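Local coordinates for protein UDP-glucose 4-epimerase (Brucella ovis, PDB 4WOK) that probably interconverts UDP-glucose and UDP-galactose by NAD-dependent epimerisation at C4 of the sugar, at residues N121-S126 / L245-L250. The protein carries 2 engineered substitutions. Sequence-based numbering, arbitrary orientation.
With NAD (nicotinamide-adenine-dinucleotide), chain B.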
ATOM      1  N   ASN A 121     -17.388   3.531   8.955  1.00 27.19           N
ATOM      2  CA  ASN A 121     -16.822   3.375   7.623  1.00 27.26           C
ATOM      3  C   ASN A 121     -15.339   2.972   7.590  1.00 30.81           C
ATOM      4  O   ASN A 121     -14.479   3.786   7.900  1.00 37.47           O
ATOM      5  CB  ASN A 121     -17.017   4.678   6.863  1.00 22.87           C
ATOM      6  CG  ASN A 121     -18.495   5.013   6.674  1.00 31.73           C
ATOM      7  OD1 ASN A 121     -19.293   4.140   6.347  1.00 32.19           O
ATOM      8  ND2 ASN A 121     -18.861   6.269   6.897  1.00 28.21           N
ATOM      9  N   VAL A 122     -15.045   1.740   7.171  1.00 21.98           N
ATOM     10  CA  VAL A 122     -13.656   1.254   7.189  1.00 22.13           C
ATOM     11  C   VAL A 122     -13.076   1.099   5.794  1.00 23.45           C
ATOM     12  O   VAL A 122     -13.619   0.385   4.952  1.00 25.46           O
ATOM     13  CB  VAL A 122     -13.540  -0.088   7.936  1.00 24.81           C
ATOM     14  CG1 VAL A 122     -12.106  -0.641   7.856  1.00 21.60           C
ATOM     15  CG2 VAL A 122     -13.971   0.098   9.391  1.00 24.48           C
ATOM     16  N   ILE A 123     -11.969   1.791   5.553  1.00 21.95           N
ATOM     17  CA  ILE A 123     -11.262   1.670   4.291  1.00 19.98           C
ATOM     18  C   ILE A 123     -10.008   0.848   4.564  1.00 26.03           C
ATOM     19  O   ILE A 123      -9.128   1.294   5.285  1.00 23.70           O
ATOM     20  CB  ILE A 123     -10.885   3.039   3.703  1.00 20.64           C
ATOM     21  CG1 ILE A 123     -12.102   3.985   3.668  1.00 26.14           C
ATOM     22  CG2 ILE A 123     -10.217   2.867   2.334  1.00 22.63           C
ATOM     23  CD1 ILE A 123     -13.252   3.447   2.897  1.00 35.22           C
ATOM     24  N   PHE A 124      -9.945  -0.348   3.995  1.00 19.23           N
ATOM     25  CA  PHE A 124      -8.903  -1.329   4.314  1.00 18.51           C
ATOM     26  C   PHE A 124      -7.859  -1.414   3.210  1.00 22.80           C
ATOM     27  O   PHE A 124      -8.186  -1.682   2.056  1.00 23.08           O
ATOM     28  CB  PHE A 124      -9.512  -2.713   4.529  1.00 22.09           C
ATOM     29  CG  PHE A 124      -8.482  -3.778   4.822  1.00 24.50           C
ATOM     30  CD1 PHE A 124      -7.711  -3.717   5.975  1.00 25.82           C
ATOM     31  CD2 PHE A 124      -8.260  -4.813   3.930  1.00 24.90           C
ATOM     32  CE1 PHE A 124      -6.731  -4.699   6.242  1.00 27.04           C
ATOM     33  CE2 PHE A 124      -7.282  -5.799   4.182  1.00 24.25           C
ATOM     34  CZ  PHE A 124      -6.526  -5.738   5.343  1.00 22.67           C
ATOM     35  N   SER A 125      -6.595  -1.182   3.558  1.00 20.82           N
ATOM     36  CA  SER A 125      -5.530  -1.278   2.571  1.00 21.58           C
ATOM     37  C   SER A 125      -5.122  -2.736   2.462  1.00 25.27           C
ATOM     38  O   SER A 125      -4.483  -3.284   3.352  1.00 23.93           O
ATOM     39  CB  SER A 125      -4.332  -0.392   2.952  1.00 22.98           C
ATOM     40  OG  SER A 125      -3.931   0.423   1.846  1.00 29.78           O
ATOM     41  N   SER A 126      -5.519  -3.370   1.369  1.00 24.84           N
ATOM     42  CA  SER A 126      -5.260  -4.780   1.166  1.00 25.47           C
ATOM     43  C   SER A 126      -4.109  -4.933   0.187  1.00 26.63           C
ATOM     44  O   SER A 126      -3.319  -4.010   0.021  1.00 33.14           O
ATOM     45  CB  SER A 126      -6.520  -5.485   0.660  1.00 26.56           C
ATOM     46  OG  SER A 126      -6.366  -6.895   0.691  1.00 25.75           O
ATOM     47  N   LEU A 245     -11.164   8.736  -1.997  1.00 30.74           N
ATOM     48  CA  LEU A 245     -12.369   8.498  -2.797  1.00 33.05           C
ATOM     49  C   LEU A 245     -13.224   7.403  -2.142  1.00 36.33           C
ATOM     50  O   LEU A 245     -14.446   7.472  -2.142  1.00 32.70           O
ATOM     51  CB  LEU A 245     -12.019   8.107  -4.227  1.00 32.43           C
ATOM     52  CG  LEU A 245     -11.571   9.216  -5.175  1.00 39.79           C
ATOM     53  CD1 LEU A 245     -11.027   8.593  -6.447  1.00 38.30           C
ATOM     54  CD2 LEU A 245     -12.721  10.182  -5.505  1.00 35.00           C
ATOM     55  N   ALA A 246     -12.566   6.401  -1.569  1.00 30.60           N
ATOM     56  CA  ALA A 246     -13.277   5.313  -0.896  1.00 31.45           C
ATOM     57  C   ALA A 246     -14.051   5.846   0.317  1.00 38.81           C
ATOM     58  O   ALA A 246     -15.175   5.415   0.595  1.00 32.64           O
ATOM     59  CB  ALA A 246     -12.289   4.209  -0.484  1.00 28.45           C
ATOM     60  N   VAL A 247     -13.456   6.800   1.028  1.00 29.18           N
ATOM     61  CA  VAL A 247     -14.153   7.475   2.120  1.00 30.83           C
ATOM     62  C   VAL A 247     -15.407   8.170   1.588  1.00 34.64           C
ATOM     63  O   VAL A 247     -16.489   8.064   2.164  1.00 32.41           O
ATOM     64  CB  VAL A 247     -13.249   8.514   2.830  1.00 29.66           C
ATOM     65  CG1 VAL A 247     -14.070   9.395   3.761  1.00 33.16           C
ATOM     66  CG2 VAL A 247     -12.092   7.825   3.602  1.00 27.49           C
ATOM     67  N   GLU A 248     -15.259   8.884   0.479  1.00 35.12           N
ATOM     68  CA  GLU A 248     -16.394   9.608  -0.100  1.00 35.54           C
ATOM     69  C   GLU A 248     -17.503   8.650  -0.506  1.00 36.07           C
ATOM     70  O   GLU A 248     -18.692   8.938  -0.320  1.00 39.81           O
ATOM     71  CB  GLU A 248     -15.956  10.439  -1.315  1.00 35.69           C
ATOM     72  CG  GLU A 248     -14.940  11.516  -1.000  1.00 41.19           C
ATOM     73  CD  GLU A 248     -15.500  12.578  -0.074  1.00 54.18           C
ATOM     74  OE1 GLU A 248     -14.711  13.175   0.693  1.00 51.08           O
ATOM     75  OE2 GLU A 248     -16.729  12.820  -0.123  1.00 59.15           O
ATOM     76  N   HIS A 249     -17.099   7.521  -1.076  1.00 33.06           N
ATOM     77  CA  HIS A 249     -18.029   6.499  -1.530  1.00 38.88           C
ATOM     78  C   HIS A 249     -18.928   6.012  -0.397  1.00 35.02           C
ATOM     79  O   HIS A 249     -20.135   5.904  -0.562  1.00 34.11           O
ATOM     80  CB  HIS A 249     -17.261   5.322  -2.132  1.00 37.06           C
ATOM     81  CG  HIS A 249     -18.121   4.158  -2.515  1.00 39.35           C
ATOM     82  ND1 HIS A 249     -18.794   4.086  -3.718  1.00 41.93           N
ATOM     83  CD2 HIS A 249     -18.407   3.008  -1.857  1.00 38.56           C
ATOM     84  CE1 HIS A 249     -19.459   2.947  -3.782  1.00 42.11           C
ATOM     85  NE2 HIS A 249     -19.238   2.273  -2.664  1.00 39.62           N
ATOM     86  N   LEU A 250     -18.331   5.705   0.752  1.00 33.47           N
ATOM     87  CA  LEU A 250     -19.113   5.223   1.888  1.00 39.85           C
ATOM     88  C   LEU A 250     -19.911   6.355   2.512  1.00 42.65           C
ATOM     89  O   LEU A 250     -21.012   6.140   3.018  1.00 36.87           O
ATOM     90  CB  LEU A 250     -18.213   4.567   2.938  1.00 32.25           C
ATOM     91  CG  LEU A 250     -17.534   3.259   2.503  1.00 31.18           C
ATOM     92  CD1 LEU A 250     -16.633   2.711   3.610  1.00 27.86           C
ATOM     93  CD2 LEU A 250     -18.572   2.219   2.102  1.00 32.94           C
TER
HETATM   94  PA  NAD B 400       4.651   1.375   6.461  1.00 18.84           P
HETATM   95  O1A NAD B 400       5.247   0.326   7.380  1.00 20.23           O
HETATM   96  O2A NAD B 400       5.366   2.623   6.035  1.00 19.51           O
HETATM   97  O5B NAD B 400       3.280   1.974   7.336  1.00 21.21           O
HETATM   98  C5B NAD B 400       2.816   1.022   8.269  1.00 15.40           C
HETATM   99  C4B NAD B 400       2.343   1.870   9.479  1.00 15.82           C
HETATM  100  O4B NAD B 400       1.579   1.062  10.384  1.00 18.45           O
HETATM  101  C3B NAD B 400       3.649   2.281  10.168  1.00 16.03           C
HETATM  102  O3B NAD B 400       3.562   3.656  10.448  1.00 16.55           O
HETATM  103  C2B NAD B 400       3.634   1.419  11.456  1.00 14.48           C
HETATM  104  O2B NAD B 400       4.251   2.076  12.492  1.00 15.62           O
HETATM  105  C1B NAD B 400       2.088   1.294  11.712  1.00 14.01           C
HETATM  106  N9A NAD B 400       1.743   0.059  12.443  1.00 15.86           N
HETATM  107  C8A NAD B 400       2.129  -1.272  12.170  1.00 17.63           C
HETATM  108  N7A NAD B 400       1.596  -2.148  13.030  1.00 17.63           N
HETATM  109  C5A NAD B 400       0.838  -1.351  13.899  1.00 20.33           C
HETATM  110  C6A NAD B 400       0.047  -1.677  15.023  1.00 19.91           C
HETATM  111  N6A NAD B 400      -0.067  -2.983  15.439  1.00 14.20           N
HETATM  112  N1A NAD B 400      -0.601  -0.696  15.693  1.00 18.63           N
HETATM  113  C2A NAD B 400      -0.447   0.593  15.246  1.00 14.25           C
HETATM  114  N3A NAD B 400       0.287   1.053  14.192  1.00 15.49           N
HETATM  115  C4A NAD B 400       0.911   0.024  13.539  1.00 15.97           C
HETATM  116  O3  NAD B 400       4.063   0.400   5.326  1.00 18.72           O
HETATM  117  PN  NAD B 400       3.303   1.098   4.081  1.00 23.39           P
HETATM  118  O1N NAD B 400       2.847   2.524   4.202  1.00 20.36           O
HETATM  119  O2N NAD B 400       3.962   0.495   2.890  1.00 29.35           O
HETATM  120  O5D NAD B 400       1.848   0.204   3.818  1.00 34.97           O
HETATM  121  C5D NAD B 400       0.993   0.284   4.848  1.00 36.16           C
HETATM  122  C4D NAD B 400      -0.266  -0.451   4.389  1.00 23.04           C
HETATM  123  O4D NAD B 400      -0.234  -0.585   2.909  1.00 21.98           O
HETATM  124  C3D NAD B 400      -0.243  -1.893   4.935  1.00 26.13           C
HETATM  125  O3D NAD B 400      -1.577  -2.242   5.128  1.00 30.12           O
HETATM  126  C2D NAD B 400       0.355  -2.655   3.747  1.00 32.83           C
HETATM  127  O2D NAD B 400      -0.014  -3.974   3.668  1.00 40.86           O
HETATM  128  C1D NAD B 400      -0.432  -1.932   2.629  1.00 24.26           C
HETATM  129  N1N NAD B 400       0.235  -2.267   1.271  1.00 25.24           N
HETATM  130  C2N NAD B 400       1.459  -1.665   0.993  1.00 26.59           C
HETATM  131  C3N NAD B 400       2.085  -1.960  -0.247  1.00 25.97           C
HETATM  132  C7N NAD B 400       3.410  -1.318  -0.560  1.00 31.14           C
HETATM  133  O7N NAD B 400       3.964  -1.528  -1.643  1.00 25.78           O
HETATM  134  N7N NAD B 400       3.986  -0.494   0.388  1.00 20.89           N
HETATM  135  C4N NAD B 400       1.467  -2.844  -1.133  1.00 27.60           C
HETATM  136  C5N NAD B 400       0.242  -3.432  -0.819  1.00 32.73           C
HETATM  137  C6N NAD B 400      -0.376  -3.137   0.404  1.00 31.50           C
HETATM  138  O   HOH W   1     -21.672   6.973   6.234  1.00 41.93           O
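Ile123 reaches from its strand and packs against the helix face formed by Ala246, Val247 and Leu250. Its terminal CD1 does most of the touching, lying 3.5 Å from Leu250 CD1 and also against Ala246 CB, while its branch methyl CG2 meets the same alanine methyl. With CG1 beside the backbone N (chi1 -50°), that methylene comes within 3.8 Å of Val247 CG2, the two side chains crossing at about a right angle. Leu250 slides past Ile123 in the opposite direction and does the same with Asn121, whose OD1 sits 3.6 Å from Leu250 CB. No direct hydrogen bond joins 121-126 to 245-250. Apolar docking of helices on a parallel sheet is characteristic of the Rossmann fold, and here the axes of strand 121-125 and helical segment 245-250 come within 8.7 Å, the two running roughly antiparallel at 150°. Neighbouring strands widen the seat: Val174 touches Ile123, Ala246 and Leu250, while Ala79 and Ile81 touch Val247. The amide of Asn121 is held chiefly by its ND2 bond to Val78 O; ND2 also donates to a water 3.0 Å away, which bonds weakly to Leu250 O. At the cofactor end of the strand, Ser125 OG bonds to His243 of the same helix and to Tyr178, and the next residue, Ser126, brings its O to 3.1 Å from C6N of the NAD nicotinamide.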